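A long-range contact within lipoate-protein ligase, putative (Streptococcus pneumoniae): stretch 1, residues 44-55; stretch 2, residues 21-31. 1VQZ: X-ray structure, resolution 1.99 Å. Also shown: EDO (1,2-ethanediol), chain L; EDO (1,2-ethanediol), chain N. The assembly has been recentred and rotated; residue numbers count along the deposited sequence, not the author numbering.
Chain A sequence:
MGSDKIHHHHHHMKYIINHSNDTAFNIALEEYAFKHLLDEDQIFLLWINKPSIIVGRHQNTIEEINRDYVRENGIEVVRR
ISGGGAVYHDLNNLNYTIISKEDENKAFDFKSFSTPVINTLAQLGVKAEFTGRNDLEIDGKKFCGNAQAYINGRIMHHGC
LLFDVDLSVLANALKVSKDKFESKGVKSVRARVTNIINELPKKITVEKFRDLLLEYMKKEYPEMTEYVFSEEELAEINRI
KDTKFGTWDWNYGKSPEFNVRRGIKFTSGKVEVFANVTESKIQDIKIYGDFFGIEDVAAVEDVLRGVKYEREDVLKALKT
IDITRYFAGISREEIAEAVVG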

# COMPACT_ATOMS: atom_id res chain seq x y z
N PHE A 44 -15.49 7.18 -0.15
CA PHE A 44 -15.25 6.27 0.96
C PHE A 44 -15.78 4.87 0.61
O PHE A 44 -16.90 4.71 0.07
CB PHE A 44 -15.95 6.78 2.25
CG PHE A 44 -15.82 5.82 3.44
CD1 PHE A 44 -14.57 5.54 4.00
CD2 PHE A 44 -16.95 5.18 3.99
CE1 PHE A 44 -14.47 4.64 5.08
CE2 PHE A 44 -16.83 4.28 5.07
CZ PHE A 44 -15.60 4.03 5.61
N LEU A 45 -14.97 3.86 0.90
CA LEU A 45 -15.44 2.47 0.87
C LEU A 45 -14.72 1.56 1.83
O LEU A 45 -13.54 1.77 2.16
CB LEU A 45 -15.37 1.84 -0.53
CG LEU A 45 -14.11 1.85 -1.37
CD1 LEU A 45 -14.18 0.79 -2.44
CD2 LEU A 45 -13.94 3.25 -2.03
N LEU A 46 -15.47 0.53 2.26
CA LEU A 46 -14.99 -0.60 3.07
C LEU A 46 -15.18 -1.91 2.29
O LEU A 46 -16.19 -2.09 1.67
CB LEU A 46 -15.75 -0.67 4.38
CG LEU A 46 -15.70 0.59 5.26
CD1 LEU A 46 -16.77 0.59 6.38
CD2 LEU A 46 -14.33 0.75 5.80
N TRP A 47 -14.20 -2.80 2.33
CA TRP A 47 -14.24 -4.02 1.55
C TRP A 47 -13.28 -5.10 2.04
O TRP A 47 -12.40 -4.83 2.83
CB TRP A 47 -14.02 -3.69 0.07
CG TRP A 47 -12.83 -2.81 -0.19
CD1 TRP A 47 -12.73 -1.45 0.02
CD2 TRP A 47 -11.58 -3.24 -0.67
NE1 TRP A 47 -11.48 -1.01 -0.34
CE2 TRP A 47 -10.75 -2.09 -0.76
CE3 TRP A 47 -11.08 -4.48 -1.07
CZ2 TRP A 47 -9.42 -2.16 -1.23
CZ3 TRP A 47 -9.73 -4.54 -1.54
CH2 TRP A 47 -8.95 -3.38 -1.64
N ILE A 48 -13.49 -6.33 1.54
CA ILE A 48 -12.89 -7.53 2.08
C ILE A 48 -12.43 -8.44 0.95
O ILE A 48 -13.18 -8.76 0.01
CB ILE A 48 -13.87 -8.29 3.06
CG1 ILE A 48 -14.29 -7.36 4.23
CG2 ILE A 48 -13.23 -9.57 3.57
CD1 ILE A 48 -15.31 -7.96 5.23
N ASN A 49 -11.16 -8.82 1.04
CA ASN A 49 -10.52 -9.77 0.12
C ASN A 49 -10.45 -11.13 0.73
O ASN A 49 -10.24 -11.26 1.95
CB ASN A 49 -9.08 -9.35 -0.13
CG ASN A 49 -8.98 -8.05 -0.91
OD1 ASN A 49 -9.81 -7.80 -1.81
ND2 ASN A 49 -7.90 -7.26 -0.63
N LYS A 50 -10.63 -12.15 -0.12
CA LYS A 50 -10.28 -13.52 0.18
C LYS A 50 -8.77 -13.67 0.50
O LYS A 50 -8.00 -12.80 0.20
CB LYS A 50 -10.65 -14.40 -1.03
CG LYS A 50 -9.68 -14.25 -2.21
CD LYS A 50 -10.33 -14.64 -3.58
CE LYS A 50 -10.56 -16.16 -3.76
NZ LYS A 50 -9.30 -16.93 -3.83
N PRO A 51 -8.34 -14.81 1.11
CA PRO A 51 -6.90 -14.96 1.45
C PRO A 51 -5.92 -14.56 0.33
O PRO A 51 -5.91 -15.13 -0.81
CB PRO A 51 -6.76 -16.46 1.83
CG PRO A 51 -8.15 -16.78 2.42
CD PRO A 51 -9.14 -15.98 1.52
N SER A 52 -5.07 -13.62 0.66
CA SER A 52 -4.24 -12.92 -0.31
C SER A 52 -2.97 -12.39 0.31
O SER A 52 -2.98 -11.93 1.45
CB SER A 52 -5.02 -11.74 -0.93
OG SER A 52 -6.25 -12.14 -1.57
N ILE A 53 -1.87 -12.46 -0.44
CA ILE A 53 -0.69 -11.65 -0.16
C ILE A 53 -0.69 -10.45 -1.10
O ILE A 53 -0.63 -10.59 -2.32
CB ILE A 53 0.65 -12.42 -0.31
CG1 ILE A 53 0.66 -13.70 0.55
CG2 ILE A 53 1.82 -11.48 0.04
CD1 ILE A 53 0.64 -13.41 2.07
N ILE A 54 -0.73 -9.28 -0.50
CA ILE A 54 -0.71 -8.05 -1.23
C ILE A 54 0.70 -7.44 -1.12
O ILE A 54 1.17 -7.16 -0.02
CB ILE A 54 -1.74 -7.05 -0.71
CG1 ILE A 54 -3.15 -7.66 -0.67
CG2 ILE A 54 -1.77 -5.81 -1.61
CD1 ILE A 54 -3.67 -8.20 -1.98
N VAL A 55 1.34 -7.22 -2.26
CA VAL A 55 2.69 -6.74 -2.31
C VAL A 55 2.70 -5.30 -2.70
O VAL A 55 1.82 -4.83 -3.41
CB VAL A 55 3.66 -7.62 -3.20
CG1 VAL A 55 3.63 -9.06 -2.72
CG2 VAL A 55 3.34 -7.54 -4.71
C1 EDO L . -4.69 -3.35 -1.10
O1 EDO L . -4.50 -3.41 0.30
C2 EDO L . -5.08 -1.91 -1.38
O2 EDO L . -5.61 -1.79 -2.68
C1 EDO N . -6.44 2.96 -15.31
O1 EDO N . -6.45 3.76 -14.13
C2 EDO N . -6.36 1.52 -14.86
O2 EDO N . -5.05 1.19 -14.41
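Stretch 2 (21-31) NDTAFNIALEE

Stretch 2 opens with Asn21 and Asp22 outside the helix, Asp22 the more extended of the two, and winds into a helix from Thr23 onward. The helix runs nearly antiparallel to strand 44-47, at 173° with axes 10.8 Å apart at closest, and crosses strand 52-55 at -38°, 11.2 Å away. Asp22 is the N-cap: with chi1 t, its OD1 accepts a weak bond from Phe25 N (3.4 Å), serving an amide that the first turn leaves without a backbone partner.

The two backbones come closest near the helix start, where the CA atoms of Asn49 and Asn21 are 4.4 Å apart. Here Lys50 N donates to Asn21 O at 3.0 Å, almost linearly (173°). Asn26, one turn into the helix, points its CA-to-CB bond toward stretch 1; its m rotamer brings ND2 within 2.9 Å of Asn49 OD1, a hydrogen bond. Although the CA-to-CB bond of Asn49 points away, its own m rotamer brings the amide back to receive it. Thr23, also m, has a two-sided side chain suited to a mixed surface: OG1 donates to Ser52 OG at 2.5 Å, while CG2 packs 3.7 Å from Ile54 CD1. The m rotamer of Ser52 lets its OG donate in turn to Lys50 O (2.6 Å), so one small hydroxyl links helix and turn.

Further along, the contact becomes largely apolar. Trp47, chi1 p, lays its broad indole along the helix: CZ3 is 3.5 Å from Asn26 CB, and CH2 is 4.0 Å from Ile27 CG1. Ile27, m and t, extends CD1 to 3.9 Å from Ile54 CD1. Glu30 stretches through two t torsions to the indole edge, OE2 lying 3.5 Å from Trp47 CZ2, while its OE1 accepts a very short hydrogen bond from O2 of the chain L ethanediol (2.5 Å). Finally, Leu45 CD1 meets Leu29 CD2 at 3.7 Å.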

# COMPACT_ATOMS: atom_id res chain seq x y z
N ASN A 21 -15.41 -10.64 -2.80
CA ASN A 21 -14.13 -10.99 -2.17
C ASN A 21 -13.00 -11.30 -3.17
O ASN A 21 -11.91 -11.76 -2.77
CB ASN A 21 -14.31 -12.16 -1.19
CG ASN A 21 -15.32 -11.85 -0.08
OD1 ASN A 21 -15.32 -10.77 0.53
ND2 ASN A 21 -16.16 -12.80 0.19
N ASP A 22 -13.27 -11.02 -4.46
CA ASP A 22 -12.33 -11.22 -5.56
C ASP A 22 -11.22 -10.17 -5.54
O ASP A 22 -11.40 -9.03 -5.94
CB ASP A 22 -13.13 -11.21 -6.88
CG ASP A 22 -12.29 -11.56 -8.16
OD1 ASP A 22 -11.08 -11.32 -8.26
OD2 ASP A 22 -12.93 -12.01 -9.14
N THR A 23 -10.05 -10.58 -5.07
CA THR A 23 -9.00 -9.64 -4.76
C THR A 23 -8.66 -8.73 -5.93
O THR A 23 -8.62 -7.49 -5.80
CB THR A 23 -7.72 -10.38 -4.25
OG1 THR A 23 -8.04 -11.19 -3.11
CG2 THR A 23 -6.64 -9.38 -3.86
N ALA A 24 -8.39 -9.32 -7.08
CA ALA A 24 -8.02 -8.53 -8.23
C ALA A 24 -9.14 -7.57 -8.69
O ALA A 24 -8.85 -6.42 -9.05
CB ALA A 24 -7.60 -9.43 -9.35
N PHE A 25 -10.39 -8.02 -8.63
CA PHE A 25 -11.53 -7.19 -8.94
C PHE A 25 -11.63 -6.00 -7.96
O PHE A 25 -11.83 -4.84 -8.36
CB PHE A 25 -12.84 -8.01 -8.91
CG PHE A 25 -14.07 -7.16 -9.06
CD1 PHE A 25 -14.44 -6.67 -10.30
CD2 PHE A 25 -14.79 -6.77 -7.94
CE1 PHE A 25 -15.54 -5.84 -10.42
CE2 PHE A 25 -15.87 -5.92 -8.05
CZ PHE A 25 -16.24 -5.44 -9.29
N ASN A 26 -11.47 -6.30 -6.68
CA ASN A 26 -11.60 -5.32 -5.61
C ASN A 26 -10.58 -4.21 -5.72
O ASN A 26 -10.87 -3.01 -5.46
CB ASN A 26 -11.48 -5.98 -4.24
CG ASN A 26 -12.71 -6.82 -3.83
OD1 ASN A 26 -13.79 -6.78 -4.45
ND2 ASN A 26 -12.53 -7.63 -2.75
N ILE A 27 -9.34 -4.60 -6.05
CA ILE A 27 -8.27 -3.65 -6.15
C ILE A 27 -8.49 -2.80 -7.40
O ILE A 27 -8.27 -1.57 -7.37
CB ILE A 27 -6.91 -4.35 -6.01
CG1 ILE A 27 -6.75 -4.86 -4.57
CG2 ILE A 27 -5.73 -3.43 -6.31
CD1 ILE A 27 -5.52 -5.69 -4.40
N ALA A 28 -8.96 -3.44 -8.49
CA ALA A 28 -9.31 -2.70 -9.72
C ALA A 28 -10.41 -1.64 -9.44
O ALA A 28 -10.37 -0.49 -9.93
CB ALA A 28 -9.76 -3.68 -10.80
N LEU A 29 -11.39 -2.02 -8.62
CA LEU A 29 -12.49 -1.16 -8.29
C LEU A 29 -11.99 0.04 -7.50
O LEU A 29 -12.42 1.17 -7.75
CB LEU A 29 -13.60 -1.93 -7.57
CG LEU A 29 -14.91 -1.19 -7.26
CD1 LEU A 29 -16.05 -2.09 -7.24
CD2 LEU A 29 -14.86 -0.39 -5.93
N GLU A 30 -11.06 -0.21 -6.57
CA GLU A 30 -10.49 0.88 -5.76
C GLU A 30 -9.71 1.84 -6.64
O GLU A 30 -9.84 3.08 -6.50
CB GLU A 30 -9.59 0.32 -4.63
CG GLU A 30 -9.00 1.39 -3.70
CD GLU A 30 -7.95 0.82 -2.79
OE1 GLU A 30 -7.05 0.14 -3.31
OE2 GLU A 30 -8.04 1.03 -1.55
N GLU A 31 -8.90 1.30 -7.55
CA GLU A 31 -8.15 2.16 -8.46
C GLU A 31 -9.07 3.00 -9.36
O GLU A 31 -8.78 4.20 -9.70
CB GLU A 31 -7.21 1.34 -9.35
CG GLU A 31 -6.24 2.22 -10.14
CD GLU A 31 -5.34 1.44 -11.09
OE1 GLU A 31 -5.82 0.61 -11.89
OE2 GLU A 31 -4.15 1.71 -11.05